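PDB 1VR0: probable 2-phosphosulfolactate phosphatase from Clostridium acetobutylicum, which probably catalyses the magnesium-dependent hydrolysis of (2R)-O-phospho-3-sulfolactate to (2R)-3-sulfolactate and phosphate. Local coordinates for residues T126-L131 and L148-V153; A140-I145 and M179-K184; S171-N176 and Y196-N201; D203-V208 and K224-C229. One frame throughout, in Å; residues are numbered along the deposited sequence.

Contact 1: T126-L131 and L148-V153; sequences TARDIL and LNNDVV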
loop_
_atom_site.group_PDB
_atom_site.type_symbol
_atom_site.label_atom_id
_atom_site.label_comp_id
_atom_site.label_asym_id
_atom_site.label_seq_id
_atom_site.Cartn_x
_atom_site.Cartn_y
_atom_site.Cartn_z
ATOM N N THR A 126 2.345 -11.745 16.592
ATOM C CA THR A 126 1.353 -11.378 17.600
ATOM C C THR A 126 -0.078 -11.717 17.201
ATOM O O THR A 126 -1.001 -11.438 17.975
ATOM C CB THR A 126 1.445 -9.877 17.937
ATOM O OG1 THR A 126 1.428 -9.105 16.712
ATOM C CG2 THR A 126 2.733 -9.608 18.724
ATOM N N ALA A 127 -0.277 -12.263 15.993
ATOM C CA ALA A 127 -1.621 -12.582 15.522
ATOM C C ALA A 127 -2.158 -13.749 16.315
ATOM O O ALA A 127 -1.378 -14.543 16.845
ATOM C CB ALA A 127 -1.591 -12.926 14.048
ATOM N N ARG A 128 -3.482 -13.876 16.396
ATOM C CA ARG A 128 -4.070 -15.050 17.024
ATOM C C ARG A 128 -3.763 -16.332 16.230
ATOM O O ARG A 128 -3.455 -17.374 16.814
ATOM C CB ARG A 128 -5.575 -14.899 17.187
ATOM C CG ARG A 128 -6.214 -16.053 17.977
ATOM C CD ARG A 128 -7.700 -15.966 17.956
ATOM N NE ARG A 128 -8.186 -14.851 18.754
ATOM C CZ ARG A 128 -9.439 -14.411 18.744
ATOM N NH1 ARG A 128 -10.353 -14.972 17.957
ATOM N NH2 ARG A 128 -9.768 -13.381 19.516
ATOM N N ASP A 129 -3.901 -16.254 14.905
ATOM C CA ASP A 129 -3.595 -17.375 14.025
ATOM C C ASP A 129 -2.816 -16.851 12.867
ATOM O O ASP A 129 -3.274 -15.908 12.243
ATOM C CB ASP A 129 -4.872 -18.005 13.483
ATOM C CG ASP A 129 -5.675 -18.711 14.559
ATOM O OD1 ASP A 129 -5.219 -19.775 15.005
ATOM O OD2 ASP A 129 -6.764 -18.203 14.958
ATOM N N ILE A 130 -1.655 -17.447 12.582
ATOM C CA ILE A 130 -0.910 -17.142 11.360
ATOM C C ILE A 130 -1.099 -18.251 10.314
ATOM O O ILE A 130 -0.608 -19.358 10.481
ATOM C CB ILE A 130 0.602 -16.982 11.585
ATOM C CG1 ILE A 130 0.908 -15.845 12.559
ATOM C CG2 ILE A 130 1.305 -16.744 10.223
ATOM C CD1 ILE A 130 1.041 -16.279 13.955
ATOM N N LEU A 131 -1.778 -17.929 9.228
ATOM C CA LEU A 131 -1.993 -18.858 8.122
ATOM C C LEU A 131 -1.028 -18.625 6.993
ATOM O O LEU A 131 -0.589 -17.515 6.761
ATOM C CB LEU A 131 -3.407 -18.697 7.563
ATOM C CG LEU A 131 -4.547 -18.834 8.573
ATOM C CD1 LEU A 131 -5.890 -18.668 7.861
ATOM C CD2 LEU A 131 -4.499 -20.185 9.317
ATOM N N LEU A 148 -12.397 -19.670 11.347
ATOM C CA LEU A 148 -11.724 -19.003 12.460
ATOM C C LEU A 148 -12.536 -17.835 12.995
ATOM O O LEU A 148 -12.379 -17.430 14.154
ATOM C CB LEU A 148 -10.350 -18.521 12.035
ATOM C CG LEU A 148 -9.260 -19.569 12.012
ATOM C CD1 LEU A 148 -8.025 -18.903 11.587
ATOM C CD2 LEU A 148 -9.093 -20.246 13.380
ATOM N N ASN A 149 -13.387 -17.290 12.132
ATOM C CA ASN A 149 -14.410 -16.309 12.521
ATOM C C ASN A 149 -13.886 -15.082 13.290
ATOM O O ASN A 149 -14.533 -14.617 14.242
ATOM C CB ASN A 149 -15.511 -16.969 13.333
ATOM C CG ASN A 149 -16.765 -16.105 13.399
ATOM O OD1 ASN A 149 -17.086 -15.381 12.444
ATOM N ND2 ASN A 149 -17.454 -16.160 14.512
ATOM N N ASN A 150 -12.734 -14.577 12.858
ATOM C CA ASN A 150 -12.040 -13.488 13.499
ATOM C C ASN A 150 -11.698 -12.488 12.390
ATOM O O ASN A 150 -11.662 -12.857 11.208
ATOM C CB ASN A 150 -10.758 -14.060 14.113
ATOM C CG ASN A 150 -9.999 -13.078 14.994
ATOM O OD1 ASN A 150 -10.529 -12.069 15.430
ATOM N ND2 ASN A 150 -8.752 -13.417 15.295
ATOM N N ASP A 151 -11.420 -11.242 12.760
ATOM C CA ASP A 151 -10.981 -10.264 11.789
ATOM C C ASP A 151 -9.642 -10.701 11.158
ATOM O O ASP A 151 -8.852 -11.419 11.757
ATOM C CB ASP A 151 -10.796 -8.882 12.406
ATOM C CG ASP A 151 -12.087 -8.284 12.975
ATOM O OD1 ASP A 151 -13.228 -8.515 12.470
ATOM O OD2 ASP A 151 -11.920 -7.533 13.961
ATOM N N VAL A 152 -9.401 -10.233 9.942
ATOM C CA VAL A 152 -8.343 -10.746 9.114
ATOM C C VAL A 152 -7.408 -9.643 8.689
ATOM O O VAL A 152 -7.842 -8.548 8.403
ATOM C CB VAL A 152 -8.925 -11.407 7.862
ATOM C CG1 VAL A 152 -7.837 -11.904 6.947
ATOM C CG2 VAL A 152 -9.790 -12.568 8.281
ATOM N N VAL A 153 -6.118 -9.947 8.650
ATOM C CA VAL A 153 -5.183 -9.095 7.958
ATOM C C VAL A 153 -4.379 -9.971 7.008
ATOM O O VAL A 153 -3.858 -11.006 7.380
ATOM C CB VAL A 153 -4.294 -8.260 8.911
ATOM C CG1 VAL A 153 -3.529 -9.131 9.854
ATOM C CG2 VAL A 153 -3.316 -7.433 8.116
HETATM O O HOH W 1 -7.973 -15.953 14.441
#
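The two ends of a beta-alpha-beta crossover meet where Arg128, just before strand 129-133, and Asp129, its first residue, face Leu148 and Asn150, which lead from helix 138-148 toward strand 152-156. The guanidinium of Arg128 and the amide of Asn150 are stacked with their planes 10° apart. Asn150 ND2 lies over one guanidinium face, displaced toward its rim and 3.5 Å from Arg128 NH1. Both atoms are donors, so the pair is stacking rather than bonding; Asn150 ND2 instead donates to Asn31 O and to a water. That water, 2.8 Å from Asn150 ND2, passes a hydrogen bond on to Asp129 OD2 at 2.6 Å and so ties the amide to the carboxylate. Strand 33-37 lies between the two parallel strands of the crossover in the sheet, and its Thr33 packs against Leu131, Leu148 and Asn150; the contact therefore bridges over an intervening strand. Asp129, its CG anti to the carbonyl carbon (chi1 -68°), and Leu148 approach from opposite directions. Both methyls of the leucine touch the aspartate, Leu148 CD2 lying 3.5 Å from Asp129 OD2 and Leu148 CD1 3.8 Å from Asp129 CB. Leu148 CD1 also comes within 4.3 Å of Leu131 CD1, on the buried side of the contact. Asn150 OD1 accepts a weak hydrogen bond from Asp151 N.

Contact 2: A140-I145 and M179-K184; sequences AVAEKI and MDRMKK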
loop_
_atom_site.group_PDB
_atom_site.type_symbol
_atom_site.label_atom_id
_atom_site.label_comp_id
_atom_site.label_asym_id
_atom_site.label_seq_id
_atom_site.Cartn_x
_atom_site.Cartn_y
_atom_site.Cartn_z
ATOM N N ALA A 140 -8.836 -22.957 0.079
ATOM C CA ALA A 140 -8.796 -23.599 1.379
ATOM C C ALA A 140 -8.502 -22.573 2.476
ATOM O O ALA A 140 -9.018 -22.679 3.579
ATOM C CB ALA A 140 -7.773 -24.720 1.386
ATOM N N VAL A 141 -7.681 -21.566 2.162
ATOM C CA VAL A 141 -7.387 -20.490 3.122
ATOM C C VAL A 141 -8.658 -19.698 3.446
ATOM O O VAL A 141 -8.886 -19.302 4.583
ATOM C CB VAL A 141 -6.338 -19.515 2.572
ATOM C CG1 VAL A 141 -6.195 -18.333 3.485
ATOM C CG2 VAL A 141 -4.987 -20.218 2.371
ATOM N N ALA A 142 -9.460 -19.443 2.420
ATOM C CA ALA A 142 -10.666 -18.683 2.599
ATOM C C ALA A 142 -11.600 -19.475 3.500
ATOM O O ALA A 142 -12.227 -18.932 4.394
ATOM C CB ALA A 142 -11.291 -18.402 1.276
ATOM N N GLU A 143 -11.643 -20.778 3.297
ATOM C CA GLU A 143 -12.470 -21.621 4.129
ATOM C C GLU A 143 -12.017 -21.602 5.584
ATOM O O GLU A 143 -12.849 -21.520 6.467
ATOM C CB GLU A 143 -12.463 -23.022 3.584
ATOM C CG GLU A 143 -13.264 -23.937 4.447
ATOM C CD GLU A 143 -13.702 -25.162 3.724
ATOM O OE1 GLU A 143 -14.201 -25.019 2.581
ATOM O OE2 GLU A 143 -13.543 -26.263 4.294
ATOM N N LYS A 144 -10.708 -21.628 5.828
ATOM C CA LYS A 144 -10.167 -21.550 7.189
ATOM C C LYS A 144 -10.413 -20.187 7.860
ATOM O O LYS A 144 -10.741 -20.094 9.046
ATOM C CB LYS A 144 -8.681 -21.891 7.185
ATOM C CG LYS A 144 -8.022 -21.969 8.557
ATOM C CD LYS A 144 -8.524 -23.076 9.401
ATOM C CE LYS A 144 -7.878 -23.015 10.788
ATOM N NZ LYS A 144 -8.473 -24.042 11.734
ATOM N N ILE A 145 -10.303 -19.140 7.076
ATOM C CA ILE A 145 -10.629 -17.790 7.522
ATOM C C ILE A 145 -12.034 -17.685 8.070
ATOM O O ILE A 145 -12.251 -17.120 9.135
ATOM C CB ILE A 145 -10.426 -16.791 6.375
ATOM C CG1 ILE A 145 -8.945 -16.541 6.184
ATOM C CG2 ILE A 145 -11.130 -15.486 6.657
ATOM C CD1 ILE A 145 -8.599 -15.806 4.851
HETATM N N MSE A 179 -15.285 -13.846 0.002
HETATM C CA MSE A 179 -16.544 -13.237 -0.389
HETATM C C MSE A 179 -17.505 -14.237 -1.011
HETATM O O MSE A 179 -18.703 -14.129 -0.824
HETATM C CB MSE A 179 -16.317 -12.130 -1.373
HETATM C CG MSE A 179 -15.473 -11.003 -0.816
HETATM SE SE MSE A 179 -15.256 -9.499 -2.144
HETATM C CE MSE A 179 -17.418 -9.039 -1.827
ATOM N N ASP A 180 -16.974 -15.187 -1.770
ATOM C CA ASP A 180 -17.789 -16.267 -2.297
ATOM C C ASP A 180 -18.459 -17.036 -1.149
ATOM O O ASP A 180 -19.560 -17.512 -1.297
ATOM C CB ASP A 180 -16.960 -17.243 -3.145
ATOM C CG ASP A 180 -16.523 -16.666 -4.506
ATOM O OD1 ASP A 180 -16.989 -15.567 -4.959
ATOM O OD2 ASP A 180 -15.680 -17.358 -5.132
ATOM N N ARG A 181 -17.781 -17.136 -0.011
ATOM C CA ARG A 181 -18.312 -17.834 1.150
ATOM C C ARG A 181 -19.068 -16.966 2.123
ATOM O O ARG A 181 -19.767 -17.494 2.950
ATOM C CB ARG A 181 -17.208 -18.556 1.909
ATOM C CG ARG A 181 -16.656 -19.679 1.125
ATOM C CD ARG A 181 -15.260 -19.968 1.492
ATOM N NE ARG A 181 -14.537 -20.436 0.319
ATOM C CZ ARG A 181 -14.332 -21.712 0.030
ATOM N NH1 ARG A 181 -14.772 -22.691 0.826
ATOM N NH2 ARG A 181 -13.664 -22.014 -1.065
HETATM N N MSE A 182 -18.947 -15.652 2.064
HETATM C CA MSE A 182 -19.882 -14.823 2.821
HETATM C C MSE A 182 -19.993 -13.356 2.519
HETATM O O MSE A 182 -19.043 -12.740 2.065
HETATM C CB MSE A 182 -19.517 -14.892 4.264
HETATM C CG MSE A 182 -18.152 -14.365 4.563
HETATM SE SE MSE A 182 -18.038 -14.447 6.535
HETATM C CE MSE A 182 -20.094 -14.529 7.140
ATOM N N LYS A 183 -21.154 -12.811 2.872
ATOM C CA LYS A 183 -21.502 -11.416 2.641
ATOM C C LYS A 183 -21.252 -10.499 3.869
ATOM O O LYS A 183 -21.074 -9.288 3.706
ATOM C CB LYS A 183 -22.951 -11.355 2.147
ATOM C CG LYS A 183 -23.199 -12.238 0.886
ATOM C CD LYS A 183 -24.376 -11.694 -0.008
ATOM C CE LYS A 183 -25.747 -11.742 0.713
ATOM N NZ LYS A 183 -26.888 -12.006 -0.208
ATOM N N LYS A 184 -21.203 -11.063 5.080
ATOM C CA LYS A 184 -20.952 -10.250 6.298
ATOM C C LYS A 184 -19.498 -9.781 6.432
ATOM O O LYS A 184 -18.827 -10.065 7.408
ATOM C CB LYS A 184 -21.345 -10.966 7.586
ATOM C CG LYS A 184 -22.770 -11.292 7.688
ATOM C CD LYS A 184 -23.156 -11.824 9.076
ATOM C CE LYS A 184 -24.622 -12.286 9.064
ATOM N NZ LYS A 184 -25.449 -11.836 10.227
#
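Arg181, near the C-terminal end of helix 165-181, contributes most of the surface buried here, laying its side chain across Ala142 and Glu143 of helix 138-148. Its NH1 forms a salt bridge with Glu143 OE1 at 3.0 Å. The two side chains cross at a slant, carboxylate and guanidinium planes 55° apart, and one oxygen meets one nitrogen. Glu143 leaves its helix with CG anti to the backbone N (chi1 178°), and the chain, extended beyond CG, carries OE1 to Arg181 NH1. Glu143 CB is itself 3.6 Å from Arg181 NH1. Deeper in, the buried methyl Ala142 CB sits 3.9 Å from Arg181 NE. The NH2 of the guanidinium is turned to a second acid, Glu139, one turn earlier on the helix of Glu143, while NE makes a weak hydrogen bond to Cys177 O. Two carboxylates thus grip one guanidinium at the solvent side of an apolar seam, where Ala142 packs on Cys177 and Val178. The seam joins two helices packed side by side on one face of the sheet, as in alpha/beta folds.

Contact 3: S171-N176 and Y196-N201; sequences SGYIIN and YVYKTN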
loop_
_atom_site.group_PDB
_atom_site.type_symbol
_atom_site.label_atom_id
_atom_site.label_comp_id
_atom_site.label_asym_id
_atom_site.label_seq_id
_atom_site.Cartn_x
_atom_site.Cartn_y
_atom_site.Cartn_z
ATOM N N SER A 171 -3.553 -11.788 -2.785
ATOM C CA SER A 171 -4.435 -11.330 -1.700
ATOM C C SER A 171 -5.855 -11.144 -2.177
ATOM O O SER A 171 -6.795 -11.556 -1.532
ATOM C CB SER A 171 -3.996 -10.005 -1.135
ATOM O OG SER A 171 -2.658 -10.041 -0.681
ATOM N N GLY A 172 -5.997 -10.497 -3.320
ATOM C CA GLY A 172 -7.286 -10.260 -3.942
ATOM C C GLY A 172 -8.044 -11.521 -4.253
ATOM O O GLY A 172 -9.243 -11.580 -4.042
ATOM N N TYR A 173 -7.343 -12.519 -4.771
ATOM C CA TYR A 173 -7.956 -13.794 -5.070
ATOM C C TYR A 173 -8.535 -14.414 -3.820
ATOM O O TYR A 173 -9.669 -14.939 -3.837
ATOM C CB TYR A 173 -6.913 -14.727 -5.679
ATOM C CG TYR A 173 -7.304 -16.161 -5.755
ATOM C CD1 TYR A 173 -8.492 -16.553 -6.362
ATOM C CD2 TYR A 173 -6.449 -17.152 -5.270
ATOM C CE1 TYR A 173 -8.814 -17.897 -6.468
ATOM C CE2 TYR A 173 -6.768 -18.481 -5.374
ATOM C CZ TYR A 173 -7.945 -18.854 -5.963
ATOM O OH TYR A 173 -8.249 -20.210 -6.041
ATOM N N ILE A 174 -7.758 -14.357 -2.743
ATOM C CA ILE A 174 -8.151 -14.981 -1.495
ATOM C C ILE A 174 -9.346 -14.238 -0.883
ATOM O O ILE A 174 -10.287 -14.860 -0.406
ATOM C CB ILE A 174 -6.945 -15.073 -0.564
ATOM C CG1 ILE A 174 -5.952 -16.087 -1.162
ATOM C CG2 ILE A 174 -7.353 -15.480 0.839
ATOM C CD1 ILE A 174 -4.707 -16.333 -0.385
ATOM N N ILE A 175 -9.296 -12.911 -0.917
ATOM C CA ILE A 175 -10.382 -12.086 -0.428
ATOM C C ILE A 175 -11.646 -12.431 -1.221
ATOM O O ILE A 175 -12.711 -12.620 -0.666
ATOM C CB ILE A 175 -10.017 -10.604 -0.560
ATOM C CG1 ILE A 175 -8.930 -10.270 0.461
ATOM C CG2 ILE A 175 -11.232 -9.706 -0.379
ATOM C CD1 ILE A 175 -8.190 -8.972 0.172
ATOM N N ASN A 176 -11.500 -12.579 -2.527
ATOM C CA ASN A 176 -12.612 -12.941 -3.364
ATOM C C ASN A 176 -13.234 -14.251 -2.966
ATOM O O ASN A 176 -14.431 -14.393 -3.012
ATOM C CB ASN A 176 -12.184 -13.026 -4.823
ATOM C CG ASN A 176 -13.353 -12.879 -5.758
ATOM O OD1 ASN A 176 -13.870 -13.842 -6.284
ATOM N ND2 ASN A 176 -13.814 -11.664 -5.901
ATOM N N TYR A 196 -10.271 -5.896 -6.340
ATOM C CA TYR A 196 -10.599 -5.280 -7.617
ATOM C C TYR A 196 -9.628 -5.689 -8.705
ATOM O O TYR A 196 -10.056 -6.038 -9.829
ATOM C CB TYR A 196 -10.612 -3.750 -7.510
ATOM C CG TYR A 196 -10.722 -3.103 -8.868
ATOM C CD1 TYR A 196 -11.916 -3.133 -9.575
ATOM C CD2 TYR A 196 -9.612 -2.481 -9.469
ATOM C CE1 TYR A 196 -12.015 -2.557 -10.843
ATOM C CE2 TYR A 196 -9.707 -1.900 -10.727
ATOM C CZ TYR A 196 -10.910 -1.945 -11.416
ATOM O OH TYR A 196 -11.004 -1.384 -12.681
ATOM N N VAL A 197 -8.333 -5.649 -8.367
ATOM C CA VAL A 197 -7.271 -6.031 -9.289
ATOM C C VAL A 197 -7.439 -7.495 -9.682
ATOM O O VAL A 197 -7.318 -7.854 -10.887
ATOM C CB VAL A 197 -5.872 -5.817 -8.663
ATOM C CG1 VAL A 197 -4.771 -6.415 -9.546
ATOM C CG2 VAL A 197 -5.618 -4.353 -8.443
ATOM N N TYR A 198 -7.716 -8.341 -8.681
ATOM C CA TYR A 198 -7.953 -9.760 -8.958
ATOM C C TYR A 198 -9.193 -9.940 -9.834
ATOM O O TYR A 198 -9.132 -10.566 -10.886
ATOM C CB TYR A 198 -8.108 -10.598 -7.685
ATOM C CG TYR A 198 -8.679 -11.925 -8.036
ATOM C CD1 TYR A 198 -7.868 -12.892 -8.620
ATOM C CD2 TYR A 198 -10.058 -12.194 -7.907
ATOM C CE1 TYR A 198 -8.388 -14.112 -9.034
ATOM C CE2 TYR A 198 -10.585 -13.430 -8.311
ATOM C CZ TYR A 198 -9.737 -14.388 -8.864
ATOM O OH TYR A 198 -10.187 -15.627 -9.282
ATOM N N LYS A 199 -10.309 -9.393 -9.382
ATOM C CA LYS A 199 -11.614 -9.577 -10.031
ATOM C C LYS A 199 -11.525 -9.191 -11.529
ATOM O O LYS A 199 -12.153 -9.818 -12.364
ATOM C CB LYS A 199 -12.604 -8.732 -9.214
ATOM C CG LYS A 199 -14.092 -8.727 -9.499
ATOM C CD LYS A 199 -14.717 -7.334 -8.916
ATOM C CE LYS A 199 -15.955 -7.494 -7.927
ATOM N NZ LYS A 199 -17.261 -7.106 -8.600
ATOM N N THR A 200 -10.687 -8.217 -11.877
ATOM C CA THR A 200 -10.508 -7.791 -13.274
ATOM C C THR A 200 -9.376 -8.513 -14.020
ATOM O O THR A 200 -9.018 -8.134 -15.120
ATOM C CB THR A 200 -10.264 -6.242 -13.366
ATOM O OG1 THR A 200 -9.263 -5.853 -12.424
ATOM C CG2 THR A 200 -11.499 -5.474 -13.055
ATOM N N ASN A 201 -8.832 -9.564 -13.423
ATOM C CA ASN A 201 -7.683 -10.288 -13.942
ATOM C C ASN A 201 -7.682 -11.669 -13.295
ATOM O O ASN A 201 -6.694 -12.085 -12.704
ATOM C CB ASN A 201 -6.412 -9.529 -13.527
ATOM C CG ASN A 201 -6.219 -8.213 -14.277
ATOM O OD1 ASN A 201 -5.742 -8.229 -15.378
ATOM N ND2 ASN A 201 -6.539 -7.083 -13.652
#
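Tyr198 lies flat along helix 165-181, its ring over the backbone at Tyr173. Tyr173 CA is 3.7 Å from the Tyr198 ring centroid and 15° off the ring normal, a CH-pi contact over the face. Both tyrosines hold CG anti to the backbone N (chi1 166° for Tyr198, 167° for Tyr173), and the rings run side by side in the same direction. Their planes are 45° apart, and Tyr173 CD1 reaches Tyr198 CZ at 3.5 Å. From the same side of the ring plane, but over its CD2/CE2 edge, Asn176 crosses at about a right angle, its CB 3.8 Å from Tyr198 CD2. Because Gly172 has no side chain, Tyr198 CB settles 3.6 Å from Gly172 C, with Gly172 CA only 5.1 Å from Tyr198 CA. At the end of helix 189-199, Tyr196 O accepts from Thr200 N and Thr200 OG1, which approach from opposite faces of its plane. The Tyr198 ring is thus held by its face while Lys232 NZ bonds its hydroxyl, satisfying the polar end outside a buried, mostly nonpolar interface.

Contact 4: D203-V208 and K224-C229; sequences DIKGFV and KDFEYC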
loop_
_atom_site.group_PDB
_atom_site.type_symbol
_atom_site.label_atom_id
_atom_site.label_comp_id
_atom_site.label_asym_id
_atom_site.label_seq_id
_atom_site.Cartn_x
_atom_site.Cartn_y
_atom_site.Cartn_z
ATOM N N ASP A 203 -7.416 -14.707 -14.116
ATOM C CA ASP A 203 -6.431 -15.711 -14.522
ATOM C C ASP A 203 -5.116 -15.470 -13.774
ATOM O O ASP A 203 -4.268 -16.322 -13.776
ATOM C CB ASP A 203 -6.171 -15.653 -16.037
ATOM C CG ASP A 203 -5.455 -14.331 -16.462
ATOM O OD1 ASP A 203 -5.968 -13.215 -16.151
ATOM O OD2 ASP A 203 -4.364 -14.407 -17.077
ATOM N N ILE A 204 -4.926 -14.290 -13.187
ATOM C CA ILE A 204 -3.743 -13.995 -12.363
ATOM C C ILE A 204 -2.434 -13.866 -13.157
ATOM O O ILE A 204 -1.785 -12.832 -13.088
ATOM C CB ILE A 204 -3.594 -14.998 -11.196
ATOM C CG1 ILE A 204 -4.765 -14.821 -10.233
ATOM C CG2 ILE A 204 -2.283 -14.765 -10.437
ATOM C CD1 ILE A 204 -4.858 -15.864 -9.096
ATOM N N LYS A 205 -2.042 -14.939 -13.847
ATOM C CA LYS A 205 -0.833 -14.989 -14.702
ATOM C C LYS A 205 -0.560 -13.688 -15.445
ATOM O O LYS A 205 0.541 -13.144 -15.387
ATOM C CB LYS A 205 -1.000 -16.056 -15.781
ATOM C CG LYS A 205 -0.289 -17.393 -15.600
ATOM C CD LYS A 205 -0.693 -18.281 -16.802
ATOM C CE LYS A 205 0.147 -19.534 -16.921
ATOM N NZ LYS A 205 -0.231 -20.267 -18.199
ATOM N N GLY A 206 -1.569 -13.214 -16.166
ATOM C CA GLY A 206 -1.391 -12.073 -17.052
ATOM C C GLY A 206 -0.908 -10.831 -16.331
ATOM O O GLY A 206 0.003 -10.163 -16.772
ATOM N N PHE A 207 -1.510 -10.537 -15.195
ATOM C CA PHE A 207 -1.272 -9.285 -14.536
ATOM C C PHE A 207 0.014 -9.312 -13.720
ATOM O O PHE A 207 0.663 -8.300 -13.520
ATOM C CB PHE A 207 -2.491 -8.955 -13.673
ATOM C CG PHE A 207 -2.491 -7.580 -13.171
ATOM C CD1 PHE A 207 -3.045 -6.570 -13.920
ATOM C CD2 PHE A 207 -1.883 -7.274 -11.959
ATOM C CE1 PHE A 207 -3.005 -5.257 -13.457
ATOM C CE2 PHE A 207 -1.843 -5.952 -11.484
ATOM C CZ PHE A 207 -2.411 -4.962 -12.220
ATOM N N VAL A 208 0.399 -10.483 -13.251
ATOM C CA VAL A 208 1.639 -10.606 -12.515
ATOM C C VAL A 208 2.837 -10.200 -13.388
ATOM O O VAL A 208 3.846 -9.697 -12.890
ATOM C CB VAL A 208 1.834 -12.042 -12.000
ATOM C CG1 VAL A 208 3.234 -12.212 -11.359
ATOM C CG2 VAL A 208 0.752 -12.403 -11.000
ATOM N N LYS A 224 8.976 -22.257 -15.191
ATOM C CA LYS A 224 8.255 -23.409 -14.626
ATOM C C LYS A 224 7.668 -23.090 -13.253
ATOM O O LYS A 224 6.516 -23.421 -12.992
ATOM C CB LYS A 224 9.154 -24.632 -14.468
ATOM C CG LYS A 224 9.915 -25.062 -15.705
ATOM C CD LYS A 224 9.309 -26.271 -16.346
ATOM C CE LYS A 224 10.162 -26.787 -17.530
ATOM N NZ LYS A 224 11.250 -27.694 -17.079
ATOM N N ASP A 225 8.470 -22.500 -12.366
ATOM C CA ASP A 225 7.976 -22.167 -11.025
ATOM C C ASP A 225 6.845 -21.150 -11.124
ATOM O O ASP A 225 5.846 -21.264 -10.422
ATOM C CB ASP A 225 9.079 -21.593 -10.124
ATOM C CG ASP A 225 10.088 -22.633 -9.639
ATOM O OD1 ASP A 225 9.851 -23.889 -9.638
ATOM O OD2 ASP A 225 11.156 -22.167 -9.212
ATOM N N PHE A 226 7.011 -20.161 -12.007
ATOM C CA PHE A 226 5.992 -19.123 -12.223
ATOM C C PHE A 226 4.632 -19.731 -12.646
ATOM O O PHE A 226 3.589 -19.384 -12.102
ATOM C CB PHE A 226 6.476 -18.086 -13.267
ATOM C CG PHE A 226 5.378 -17.216 -13.801
ATOM C CD1 PHE A 226 4.822 -16.240 -13.025
ATOM C CD2 PHE A 226 4.870 -17.409 -15.087
ATOM C CE1 PHE A 226 3.772 -15.456 -13.497
ATOM C CE2 PHE A 226 3.811 -16.616 -15.578
ATOM C CZ PHE A 226 3.263 -15.641 -14.772
ATOM N N GLU A 227 4.650 -20.640 -13.618
ATOM C CA GLU A 227 3.399 -21.216 -14.092
ATOM C C GLU A 227 2.756 -22.069 -13.009
ATOM O O GLU A 227 1.525 -22.119 -12.897
ATOM C CB GLU A 227 3.611 -22.114 -15.307
ATOM C CG GLU A 227 4.514 -21.549 -16.375
ATOM C CD GLU A 227 3.772 -21.085 -17.590
ATOM O OE1 GLU A 227 3.915 -21.787 -18.610
ATOM O OE2 GLU A 227 3.071 -20.033 -17.518
ATOM N N TYR A 228 3.588 -22.770 -12.247
ATOM C CA TYR A 228 3.115 -23.639 -11.197
ATOM C C TYR A 228 2.448 -22.817 -10.079
ATOM O O TYR A 228 1.334 -23.120 -9.660
ATOM C CB TYR A 228 4.282 -24.490 -10.656
ATOM C CG TYR A 228 3.916 -25.263 -9.433
ATOM C CD1 TYR A 228 3.251 -26.478 -9.538
ATOM C CD2 TYR A 228 4.161 -24.758 -8.166
ATOM C CE1 TYR A 228 2.871 -27.195 -8.407
ATOM C CE2 TYR A 228 3.780 -25.464 -7.025
ATOM C CZ TYR A 228 3.146 -26.685 -7.160
ATOM O OH TYR A 228 2.778 -27.414 -6.058
ATOM N N CYS A 229 3.126 -21.770 -9.622
ATOM C CA CYS A 229 2.605 -20.915 -8.548
ATOM C C CYS A 229 1.339 -20.133 -8.897
ATOM O O CYS A 229 0.673 -19.607 -8.003
ATOM C CB CYS A 229 3.677 -19.940 -8.074
ATOM S SG CYS A 229 5.111 -20.777 -7.345
#
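A bend at chi2 (-106°) turns the carboxylate of Glu227 toward Lys205, whose chain is extended beyond CG after an unusual chi1 of -102°. The two cross at a slant, and Glu227 OE2 pairs with Lys205 NZ in a salt bridge of 3.4 Å. Lys205 CE is modelled nearer to that oxygen than NZ is, so the exact geometry of this long bridge is uncertain. Beneath this pair, Phe226 pushes its ring edge against helix 205-208. Lys205 O lies near the ring plane, 3.7 Å from Phe226 CZ, and the aliphatic Lys205 CG is 4.0 Å from the same atom. Farther round the rim, Val208 CG1 touches Phe226 CE1 at 3.9 Å. Outside the two segments, Tyr214 packs edge-to-face with the ring. An Asx motif precedes the short helix: Asp203 OD2 accepts from Gly206 N at 3.2 Å, met from above the carboxylate plane. On the helix of Phe226, Asp225 forms a salt bridge with Arg41 of the sulfolactate pocket. The chemistry is thus layered, a long charge pair on the partly exposed side over a buried aromatic edge, where the weakly positive ring hydrogens would suit the carbonyl oxygen of Lys205.

Overall arrangement
The four contacts form a chain of neighbours from the start of two interior strands toward the ligand. Contacts 1 and 2 share helix 138-148 and touch where Val152 CG2 meets Ile145 CG2 at 3.6 Å. Helix 165-181 then joins contact 2 to contact 3, their centres 13 Å apart, and the same helix supplies the magnesium ligand Asp167. Contact 3 touches contact 4 through Phe207, which packs on Val197 and stacks edge-to-face with Tyr196 of the second subunit. Contact 4 lies close to the active site: the Phe226 side chain is about 9 Å from bound sulfolactate and that of Val208 about 10 Å from magnesium. Contact 1, centred 27 Å from contact 4, is on the opposite side of the chain's centre.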